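Local coordinates for protein TbpB (PDB 3HOL) that binds host transferrin as the lipoprotein component of the bacterial transferrin receptor and so probably serves iron acquisition, at residues Gly162-Pro166 with Ala167-Tyr171; Lys187-Lys191 with Glu192-Tyr196; Ala210-Ala213 with Ser214-Lys218; Leu300-Gly304 with Lys305-Leu309. All coordinates share one frame; numbering follows the deposited sequence.

Contact 1: residues Gly162-Pro166 with Ala167-Tyr171; sequences GDAKP and AKHKY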
loop_
_atom_site.group_PDB
_atom_site.type_symbol
_atom_site.label_atom_id
_atom_site.label_comp_id
_atom_site.label_asym_id
_atom_site.label_seq_id
_atom_site.Cartn_x
_atom_site.Cartn_y
_atom_site.Cartn_z
ATOM N N GLY A 162 6.927 10.787 25.492
ATOM C CA GLY A 162 6.192 11.983 25.918
ATOM C C GLY A 162 6.283 12.272 27.407
ATOM O O GLY A 162 5.913 13.353 27.865
ATOM N N ASP A 163 6.837 11.333 28.170
ATOM C CA ASP A 163 7.203 11.637 29.570
ATOM C C ASP A 163 8.495 12.432 29.718
ATOM O O ASP A 163 8.778 12.924 30.811
ATOM C CB ASP A 163 7.293 10.333 30.407
ATOM C CG ASP A 163 5.953 9.595 30.484
ATOM O OD1 ASP A 163 4.912 10.277 30.681
ATOM O OD2 ASP A 163 5.938 8.329 30.379
ATOM N N ALA A 164 9.315 12.536 28.659
ATOM C CA ALA A 164 10.675 13.060 28.848
ATOM C C ALA A 164 10.654 14.602 28.863
ATOM O O ALA A 164 9.902 15.221 28.105
ATOM C CB ALA A 164 11.637 12.545 27.731
ATOM N N LYS A 165 11.497 15.219 29.682
ATOM C CA LYS A 165 11.677 16.685 29.637
ATOM C C LYS A 165 12.576 17.089 28.457
ATOM O O LYS A 165 13.689 16.545 28.281
ATOM C CB LYS A 165 12.283 17.191 30.951
ATOM C CG LYS A 165 11.440 16.854 32.200
ATOM C CD LYS A 165 11.862 17.676 33.460
ATOM C CE LYS A 165 10.901 17.395 34.600
ATOM N NZ LYS A 165 11.297 18.176 35.806
ATOM N N PRO A 166 12.097 18.031 27.627
ATOM C CA PRO A 166 12.850 18.453 26.440
ATOM C C PRO A 166 14.250 19.008 26.770
ATOM O O PRO A 166 15.158 18.896 25.961
ATOM C CB PRO A 166 11.957 19.522 25.817
ATOM C CG PRO A 166 10.615 19.231 26.337
ATOM C CD PRO A 166 10.807 18.724 27.716
ATOM N N ALA A 167 14.454 19.505 27.982
ATOM C CA ALA A 167 15.783 19.998 28.366
ATOM C C ALA A 167 16.822 18.878 28.298
ATOM O O ALA A 167 18.002 19.136 28.024
ATOM C CB ALA A 167 15.749 20.605 29.797
ATOM N N LYS A 168 16.411 17.635 28.549
ATOM C CA LYS A 168 17.373 16.536 28.557
ATOM C C LYS A 168 17.174 15.461 27.461
ATOM O O LYS A 168 18.046 14.627 27.254
ATOM C CB LYS A 168 17.450 15.898 29.948
ATOM C CG LYS A 168 18.083 16.868 31.006
ATOM C CD LYS A 168 18.533 16.113 32.247
ATOM C CE LYS A 168 19.706 15.193 31.975
ATOM N NZ LYS A 168 19.903 14.229 33.115
ATOM N N HIS A 169 16.024 15.470 26.797
ATOM C CA HIS A 169 15.720 14.448 25.776
ATOM C C HIS A 169 15.015 15.041 24.579
ATOM O O HIS A 169 14.043 15.789 24.732
ATOM C CB HIS A 169 14.887 13.350 26.406
ATOM C CG HIS A 169 15.626 12.617 27.477
ATOM N ND1 HIS A 169 15.423 12.848 28.827
ATOM C CD2 HIS A 169 16.647 11.735 27.398
ATOM C CE1 HIS A 169 16.264 12.108 29.532
ATOM N NE2 HIS A 169 17.030 11.435 28.692
ATOM N N LYS A 170 15.519 14.729 23.382
ATOM C CA LYS A 170 14.841 15.081 22.154
ATOM C C LYS A 170 15.079 13.935 21.174
ATOM O O LYS A 170 16.231 13.658 20.796
ATOM C CB LYS A 170 15.391 16.365 21.574
ATOM C CG LYS A 170 14.408 17.012 20.597
ATOM C CD LYS A 170 15.163 17.820 19.473
ATOM C CE LYS A 170 14.227 18.683 18.613
ATOM N NZ LYS A 170 13.091 17.857 18.143
ATOM N N TYR A 171 14.008 13.243 20.812
ATOM C CA TYR A 171 14.153 12.033 20.018
ATOM C C TYR A 171 13.988 12.312 18.532
ATOM O O TYR A 171 12.868 12.536 18.029
ATOM C CB TYR A 171 13.113 11.015 20.479
ATOM C CG TYR A 171 13.210 10.777 21.969
ATOM C CD1 TYR A 171 14.281 10.068 22.510
ATOM C CD2 TYR A 171 12.248 11.295 22.833
ATOM C CE1 TYR A 171 14.373 9.853 23.880
ATOM C CE2 TYR A 171 12.314 11.083 24.214
ATOM C CZ TYR A 171 13.381 10.377 24.736
ATOM O OH TYR A 171 13.433 10.179 26.110
#
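Tyr171 and His169 approach Ala164 from side chains whose CG stands beside the backbone N and opposite the carbonyl carbon (chi1 -54° for Tyr171, -64° for His169), which turns both back over the preceding part of the loop. The methyl of Ala164 points at both, meeting His169 at its CB and Tyr171 at its hydroxyl end. CB of Ala164 lies 3.6 Å from CB of His169, while OH of Tyr171 comes within 3.4 Å of the same methyl. The tyrosine meets it at the edge of its ring, near the ring plane, with CE2 of Tyr171 3.9 Å from CB of Ala164.

Beyond this cluster the chain makes a tight turn centred on Pro166 and Ala167, in the loop that leads into strand 171-178 of the N-lobe barrel. One acceptor closes it. O of Lys165 takes Lys168 N at 2.9 Å, three residues on and well above the carbonyl plane, and His169 N at 3.0 Å, four residues on and in that plane. CA of Pro166 adds a CA-H...O contact to O of His169 at 3.4 Å, nearly straight at the hydrogen (161°).

Lysines tie the turn to its surroundings: Lys168 NZ forms a salt bridge with Asp147, Lys165 NZ bonds the carbonyl of Asn145, and Lys191 NZ bonds Pro166 O. Tyr171 is buried, its ring edge-to-face with Phe128 and Trp126. Two N-H groups thus grip one carbonyl oxygen, which probably limits the swing of that peptide, and the Ala164 methyl packs beside the closed turn.

Contact 2: residues Lys187-Lys191 with Glu192-Tyr196; sequences KLSDK and EKTIY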
loop_
_atom_site.group_PDB
_atom_site.type_symbol
_atom_site.label_atom_id
_atom_site.label_comp_id
_atom_site.label_asym_id
_atom_site.label_seq_id
_atom_site.Cartn_x
_atom_site.Cartn_y
_atom_site.Cartn_z
ATOM N N LYS A 187 19.635 6.402 11.765
ATOM C CA LYS A 187 19.873 6.495 13.187
ATOM C C LYS A 187 18.675 7.131 13.897
ATOM O O LYS A 187 18.099 8.134 13.430
ATOM C CB LYS A 187 21.096 7.345 13.506
ATOM C CG LYS A 187 22.440 6.826 12.929
ATOM C CD LYS A 187 23.615 7.703 13.433
ATOM C CE LYS A 187 24.969 7.073 13.074
ATOM N NZ LYS A 187 25.036 6.724 11.635
ATOM N N LEU A 188 18.349 6.555 15.045
ATOM C CA LEU A 188 17.436 7.194 16.008
ATOM C C LEU A 188 18.330 7.711 17.123
ATOM O O LEU A 188 19.097 6.944 17.720
ATOM C CB LEU A 188 16.434 6.151 16.529
ATOM C CG LEU A 188 15.702 5.411 15.411
ATOM C CD1 LEU A 188 14.628 4.504 16.042
ATOM C CD2 LEU A 188 15.034 6.389 14.391
ATOM N N SER A 189 18.208 9.004 17.416
ATOM C CA SER A 189 19.086 9.703 18.340
ATOM C C SER A 189 18.298 10.342 19.464
ATOM O O SER A 189 17.094 10.560 19.328
ATOM C CB SER A 189 19.854 10.788 17.578
ATOM O OG SER A 189 20.650 10.178 16.589
ATOM N N ASP A 190 18.988 10.637 20.569
ATOM C CA ASP A 190 18.447 11.423 21.675
ATOM C C ASP A 190 19.448 12.553 21.898
ATOM O O ASP A 190 20.541 12.334 22.463
ATOM C CB ASP A 190 18.366 10.550 22.922
ATOM C CG ASP A 190 17.786 11.290 24.114
ATOM O OD1 ASP A 190 17.487 12.473 23.982
ATOM O OD2 ASP A 190 17.629 10.664 25.178
ATOM N N LYS A 191 19.079 13.750 21.449
ATOM C CA LYS A 191 19.998 14.879 21.399
ATOM C C LYS A 191 21.244 14.413 20.622
ATOM O O LYS A 191 21.103 13.958 19.486
ATOM C CB LYS A 191 20.284 15.464 22.815
ATOM C CG LYS A 191 19.053 16.124 23.516
ATOM C CD LYS A 191 19.459 17.425 24.287
ATOM C CE LYS A 191 18.272 17.957 25.123
ATOM N NZ LYS A 191 18.028 19.474 25.049
ATOM N N GLU A 192 22.441 14.490 21.213
ATOM C CA GLU A 192 23.652 14.111 20.479
ATOM C C GLU A 192 24.154 12.716 20.855
ATOM O O GLU A 192 25.367 12.462 20.949
ATOM C CB GLU A 192 24.750 15.133 20.711
ATOM C CG GLU A 192 24.632 16.439 19.944
ATOM C CD GLU A 192 25.962 17.214 20.071
ATOM O OE1 GLU A 192 26.083 18.004 21.028
ATOM O OE2 GLU A 192 26.903 16.952 19.279
ATOM N N LYS A 193 23.223 11.813 21.109
ATOM C CA LYS A 193 23.570 10.443 21.389
ATOM C C LYS A 193 22.785 9.508 20.474
ATOM O O LYS A 193 21.566 9.599 20.400
ATOM C CB LYS A 193 23.259 10.153 22.855
ATOM C CG LYS A 193 23.594 8.750 23.243
ATOM C CD LYS A 193 23.356 8.513 24.725
ATOM C CE LYS A 193 23.806 7.114 25.094
ATOM N NZ LYS A 193 23.552 6.898 26.532
ATOM N N THR A 194 23.486 8.595 19.811
ATOM C CA THR A 194 22.847 7.584 18.964
ATOM C C THR A 194 22.256 6.464 19.818
ATOM O O THR A 194 22.934 5.912 20.681
ATOM C CB THR A 194 23.844 7.021 17.968
ATOM O OG1 THR A 194 24.387 8.109 17.231
ATOM C CG2 THR A 194 23.156 6.019 16.982
ATOM N N ILE A 195 20.992 6.124 19.568
ATOM C CA ILE A 195 20.307 5.157 20.410
ATOM C C ILE A 195 20.132 3.835 19.641
ATOM O O ILE A 195 20.367 2.770 20.182
ATOM C CB ILE A 195 18.939 5.699 20.951
ATOM C CG1 ILE A 195 19.081 7.088 21.631
ATOM C CG2 ILE A 195 18.302 4.696 21.939
ATOM C CD1 ILE A 195 20.013 7.126 22.938
ATOM N N TYR A 196 19.726 3.921 18.372
ATOM C CA TYR A 196 19.672 2.775 17.492
ATOM C C TYR A 196 20.256 3.146 16.149
ATOM O O TYR A 196 20.173 4.314 15.710
ATOM C CB TYR A 196 18.215 2.349 17.248
ATOM C CG TYR A 196 17.443 1.940 18.490
ATOM C CD1 TYR A 196 17.408 0.597 18.895
ATOM C CD2 TYR A 196 16.706 2.874 19.217
ATOM C CE1 TYR A 196 16.700 0.194 20.025
ATOM C CE2 TYR A 196 15.960 2.481 20.347
ATOM C CZ TYR A 196 15.996 1.132 20.759
ATOM O OH TYR A 196 15.279 0.695 21.863
HETATM O O HOH W 1 23.246 10.577 16.708
#
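A beta hairpin of the N-lobe barrel pairs Leu188 with Tyr196 and Ser189 with Thr194, its strands 183-190 and 193-203 linked by a type II' turn and interrupted by a classic bulge. At the bulge, Ile195 and Tyr196 both face Leu188. O of Leu188 accepts Ile195 N at 2.8 Å and Tyr196 N at 3.2 Å, both in the carbonyl plane, while Leu188 N returns a bond to O of Tyr196 at 3.0 Å. Nearer the turn, Asp190 N reaches O of Lys193 at 2.8 Å.

With its CG1 beside the backbone N (chi1 -52°), Ile195 lays that branch against CB of Asp190, 3.8 Å away. CD1 of Leu188 touches CD2 of the Tyr196 ring at 4.1 Å, and the tyrosine ring packs edge-to-face on Phe250. Ser189 and Thr194 share the other face, where one water lies 2.6 Å from OG of Ser189 and 2.8 Å from OG1 of Thr194.

The bulge sets two donors on one carbonyl, and Ile195, buried, touches Trp126. Leu188 and Tyr196 pack on one face, towards whose turn end Asp190 and Lys193 follow; on the other, water bridges the two hydroxyls.

Contact 3: residues Ala210-Ala213 with Ser214-Lys218; sequences AATA and SDKNK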
loop_
_atom_site.group_PDB
_atom_site.type_symbol
_atom_site.label_atom_id
_atom_site.label_comp_id
_atom_site.label_asym_id
_atom_site.label_seq_id
_atom_site.Cartn_x
_atom_site.Cartn_y
_atom_site.Cartn_z
ATOM N N ALA A 210 15.868 -4.241 10.507
ATOM C CA ALA A 210 16.273 -4.390 11.886
ATOM C C ALA A 210 16.686 -3.081 12.535
ATOM O O ALA A 210 17.206 -2.173 11.867
ATOM C CB ALA A 210 17.433 -5.437 11.973
ATOM N N ALA A 211 16.486 -2.972 13.851
ATOM C CA ALA A 211 17.076 -1.843 14.594
ATOM C C ALA A 211 18.136 -2.448 15.502
ATOM O O ALA A 211 17.877 -3.465 16.172
ATOM C CB ALA A 211 16.007 -1.098 15.441
ATOM N N THR A 212 19.326 -1.863 15.497
ATOM C CA THR A 212 20.434 -2.332 16.343
ATOM C C THR A 212 20.637 -1.388 17.499
ATOM O O THR A 212 20.886 -0.196 17.268
ATOM C CB THR A 212 21.750 -2.400 15.519
ATOM O OG1 THR A 212 21.539 -3.301 14.433
ATOM C CG2 THR A 212 22.948 -2.881 16.394
ATOM N N ALA A 213 20.476 -1.889 18.729
ATOM C CA ALA A 213 20.690 -1.046 19.910
ATOM C C ALA A 213 22.130 -0.576 19.969
ATOM O O ALA A 213 23.058 -1.410 19.878
ATOM C CB ALA A 213 20.334 -1.776 21.175
ATOM N N SER A 214 22.348 0.731 20.144
ATOM C CA SER A 214 23.725 1.267 20.120
ATOM C C SER A 214 24.454 1.010 21.449
ATOM O O SER A 214 25.664 0.918 21.464
ATOM C CB SER A 214 23.761 2.766 19.779
ATOM O OG SER A 214 23.069 3.036 18.558
ATOM N N ASP A 215 23.710 0.877 22.545
ATOM C CA ASP A 215 24.272 0.551 23.860
ATOM C C ASP A 215 23.595 -0.727 24.326
ATOM O O ASP A 215 22.421 -0.704 24.663
ATOM C CB ASP A 215 24.042 1.708 24.852
ATOM C CG ASP A 215 24.675 1.445 26.244
ATOM O OD1 ASP A 215 25.088 0.291 26.537
ATOM O OD2 ASP A 215 24.727 2.404 27.043
ATOM N N LYS A 216 24.331 -1.846 24.291
ATOM C CA LYS A 216 23.803 -3.184 24.602
ATOM C C LYS A 216 23.711 -3.473 26.109
ATOM O O LYS A 216 23.129 -4.485 26.523
ATOM C CB LYS A 216 24.672 -4.284 23.948
ATOM C CG LYS A 216 24.423 -4.511 22.448
ATOM C CD LYS A 216 23.042 -5.223 22.219
ATOM C CE LYS A 216 22.316 -4.665 21.004
ATOM N NZ LYS A 216 23.199 -4.340 19.796
ATOM N N ASN A 217 24.253 -2.577 26.920
ATOM C CA ASN A 217 24.218 -2.745 28.387
ATOM C C ASN A 217 22.980 -2.119 29.040
ATOM O O ASN A 217 22.761 -0.913 28.943
ATOM C CB ASN A 217 25.479 -2.161 29.026
ATOM C CG ASN A 217 26.747 -2.844 28.548
ATOM O OD1 ASN A 217 26.774 -4.057 28.325
ATOM N ND2 ASN A 217 27.813 -2.056 28.373
ATOM N N LYS A 218 22.194 -2.952 29.704
ATOM C CA LYS A 218 21.015 -2.516 30.428
ATOM C C LYS A 218 21.350 -1.598 31.609
ATOM O O LYS A 218 20.651 -0.610 31.858
ATOM C CB LYS A 218 20.269 -3.750 30.902
ATOM C CG LYS A 218 18.805 -3.564 31.166
ATOM C CD LYS A 218 18.163 -4.905 31.525
ATOM C CE LYS A 218 17.420 -5.487 30.322
ATOM N NZ LYS A 218 16.322 -6.358 30.792
HETATM O O HOH W 2 23.736 0.541 16.496
#
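The peptide group of Ala213 is met by Lys216 at its oxygen edge: NZ of the lysine lies in the carbonyl plane, on a lone pair of Ala213 O, at 2.9 Å and with a C=O...N angle of 135°. The second flat group, the carboxylate of Asp215, is used from the anti side of OD1, where Asn217 N approaches 31° out of the carboxylate plane at 3.0 Å. This bond to the amide two residues on makes an Asx turn. It begins two residues beyond the end of strand 206-213 in the N-lobe barrel, as the chain enters the loop before strand 231-239.

Lys216 reaches the strand by doubling back. Its chain bends at chi2 (-72°) and again at the two torsions beyond, which lays CE 3.5 Å from CB of Ala213 and carries NZ to within 3.7 Å of CG2 of Thr212. The ammonium group also forms a salt bridge with Asp230 OD1, and that same oxygen accepts a hydrogen bond from Ala213 N. Lysine and aspartate therefore hold the polar groups of Ala213 on both sides of its CA, and the carboxylate probably offsets the lysine charge.

A water also links the two segments. It donates to Thr212 O at 3.0 Å and makes a weak hydrogen bond with OG of Ser214, 3.3 Å away.

Contact 4: residues Leu300-Gly304 with Lys305-Leu309; sequences LIIDG and KKIKL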
loop_
_atom_site.group_PDB
_atom_site.type_symbol
_atom_site.label_atom_id
_atom_site.label_comp_id
_atom_site.label_asym_id
_atom_site.label_seq_id
_atom_site.Cartn_x
_atom_site.Cartn_y
_atom_site.Cartn_z
ATOM N N LEU A 300 -6.598 -6.706 -2.447
ATOM C CA LEU A 300 -7.429 -5.591 -2.869
ATOM C C LEU A 300 -8.025 -5.013 -1.610
ATOM O O LEU A 300 -8.726 -5.733 -0.874
ATOM C CB LEU A 300 -8.515 -6.099 -3.849
ATOM C CG LEU A 300 -9.601 -5.116 -4.272
ATOM C CD1 LEU A 300 -9.015 -4.042 -5.224
ATOM C CD2 LEU A 300 -10.780 -5.852 -4.937
ATOM N N ILE A 301 -7.747 -3.737 -1.332
ATOM C CA ILE A 301 -8.209 -3.113 -0.098
ATOM C C ILE A 301 -9.455 -2.292 -0.378
ATOM O O ILE A 301 -9.401 -1.290 -1.074
ATOM C CB ILE A 301 -7.072 -2.233 0.583
ATOM C CG1 ILE A 301 -5.767 -3.059 0.731
ATOM C CG2 ILE A 301 -7.532 -1.668 1.941
ATOM C CD1 ILE A 301 -4.620 -2.369 1.537
ATOM N N ILE A 302 -10.583 -2.703 0.201
ATOM C CA ILE A 302 -11.849 -1.979 -0.002
ATOM C C ILE A 302 -12.341 -1.402 1.304
ATOM O O ILE A 302 -12.538 -2.140 2.286
ATOM C CB ILE A 302 -12.984 -2.873 -0.624
ATOM C CG1 ILE A 302 -12.531 -3.535 -1.933
ATOM C CG2 ILE A 302 -14.328 -2.041 -0.798
ATOM C CD1 ILE A 302 -12.029 -2.569 -3.012
ATOM N N ASP A 303 -12.545 -0.081 1.303
ATOM C CA ASP A 303 -12.985 0.661 2.479
ATOM C C ASP A 303 -12.243 0.165 3.723
ATOM O O ASP A 303 -12.864 -0.141 4.757
ATOM C CB ASP A 303 -14.516 0.563 2.640
ATOM C CG ASP A 303 -15.034 1.358 3.818
ATOM O OD1 ASP A 303 -14.455 2.430 4.131
ATOM O OD2 ASP A 303 -16.022 0.901 4.437
ATOM N N GLY A 304 -10.920 0.055 3.591
ATOM C CA GLY A 304 -10.042 -0.298 4.705
ATOM C C GLY A 304 -9.774 -1.780 4.891
ATOM O O GLY A 304 -8.783 -2.148 5.528
ATOM N N LYS A 305 -10.632 -2.640 4.336
ATOM C CA LYS A 305 -10.513 -4.100 4.553
ATOM C C LYS A 305 -9.799 -4.835 3.393
ATOM O O LYS A 305 -10.100 -4.603 2.213
ATOM C CB LYS A 305 -11.896 -4.710 4.820
ATOM C CG LYS A 305 -11.929 -6.244 5.135
ATOM C CD LYS A 305 -13.248 -6.636 5.849
ATOM C CE LYS A 305 -13.415 -8.148 6.047
ATOM N NZ LYS A 305 -12.485 -8.756 7.058
ATOM N N LYS A 306 -8.864 -5.715 3.750
ATOM C CA LYS A 306 -8.075 -6.474 2.794
ATOM C C LYS A 306 -8.859 -7.662 2.227
ATOM O O LYS A 306 -9.374 -8.487 2.994
ATOM C CB LYS A 306 -6.782 -6.985 3.450
ATOM C CG LYS A 306 -5.675 -5.919 3.606
ATOM C CD LYS A 306 -4.454 -6.424 4.377
ATOM C CE LYS A 306 -3.359 -5.328 4.441
ATOM N NZ LYS A 306 -2.086 -5.811 5.066
ATOM N N ILE A 307 -8.931 -7.758 0.907
ATOM C CA ILE A 307 -9.479 -8.937 0.229
ATOM C C ILE A 307 -8.328 -9.666 -0.475
ATOM O O ILE A 307 -7.607 -9.056 -1.267
ATOM C CB ILE A 307 -10.584 -8.552 -0.790
ATOM C CG1 ILE A 307 -11.638 -7.655 -0.127
ATOM C CG2 ILE A 307 -11.218 -9.785 -1.404
ATOM C CD1 ILE A 307 -12.752 -7.175 -1.062
ATOM N N LYS A 308 -8.115 -10.939 -0.134
ATOM C CA LYS A 308 -7.071 -11.726 -0.799
ATOM C C LYS A 308 -7.659 -12.337 -2.072
ATOM O O LYS A 308 -8.615 -13.116 -2.030
ATOM C CB LYS A 308 -6.477 -12.812 0.120
ATOM C CG LYS A 308 -5.905 -12.323 1.461
ATOM C CD LYS A 308 -4.356 -12.094 1.407
ATOM C CE LYS A 308 -3.767 -11.490 2.728
ATOM N NZ LYS A 308 -3.724 -9.973 2.822
ATOM N N LEU A 309 -7.104 -11.945 -3.206
ATOM C CA LEU A 309 -7.574 -12.403 -4.495
ATOM C C LEU A 309 -6.863 -13.705 -4.851
ATOM O O LEU A 309 -5.859 -13.719 -5.526
ATOM C CB LEU A 309 -7.354 -11.314 -5.561
ATOM C CG LEU A 309 -8.008 -9.961 -5.253
ATOM C CD1 LEU A 309 -7.837 -8.932 -6.365
ATOM C CD2 LEU A 309 -9.502 -10.140 -4.962
#
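A beta hairpin with a two-residue loop pairs Leu300 with Ile307 and Ile302 with Lys305, its strands 299-302 and 305-308 joined by a type I' turn through Asp303 and Gly304. Four backbone bonds bind it. Leu300 N meets O of Ile307 at 2.8 Å, almost straight at the hydrogen (174°), and Ile307 N answers to O of Leu300 at 2.7 Å. At the turn, Ile302 N bonds O of Lys305 at 2.8 Å; Lys305 N in turn reaches O of Ile302, but from above the carbonyl plane. Asp303 and Gly304 both adopt positive phi, as this turn requires, and glycine accepts its 91° readily.

The hairpin belongs to the handle domain of the C lobe, where it forms a small sheet of two strands. One face carries Leu300, Ile302, Lys305 and Ile307. There Leu300 packs on Phe359, Ile302 on Leu344 and Ile322, and Lys305 touches Ile320 and Ile322. Extended beyond CG1, Ile307 (chi2 178°) crosses toward the turn and sets its CD1 3.7 Å from CG1 of Ile302. Leu309 closes the far end, with CD1 3.8 Å from CB of Leu300.

On the other face Ile301 and Lys306 run side by side in the same direction, CG1 of Ile301 lying 4.1 Å from CG of Lys306. The lysine chain runs on beside the isoleucine, and its NZ bonds the carbonyl of Pro26.

How the contacts relate
Contacts 1, 2 and 3 lie together at one end of the N-lobe barrel, whereas contact 4 sits in the C-lobe handle domain, its centre about 37 to 40 Å from theirs. Contacts 1, 2 and 4 are partly buried; contact 3 is a surface contact. Contact 2 is the middle member: its 187-191 side receives contact 1 through backbone and carboxylate bonds to Lys170, and its 192-196 side bonds Ser214, just past the end of the neighbouring strand 206-213. Contacts 2 and 4 are both hairpins, the first bulged and water-bridged, the second regular and burying Leu300, Ile302 and Ile307 on one face. A doubly used carbonyl closes contact 1, a lysine ammonium contact 3.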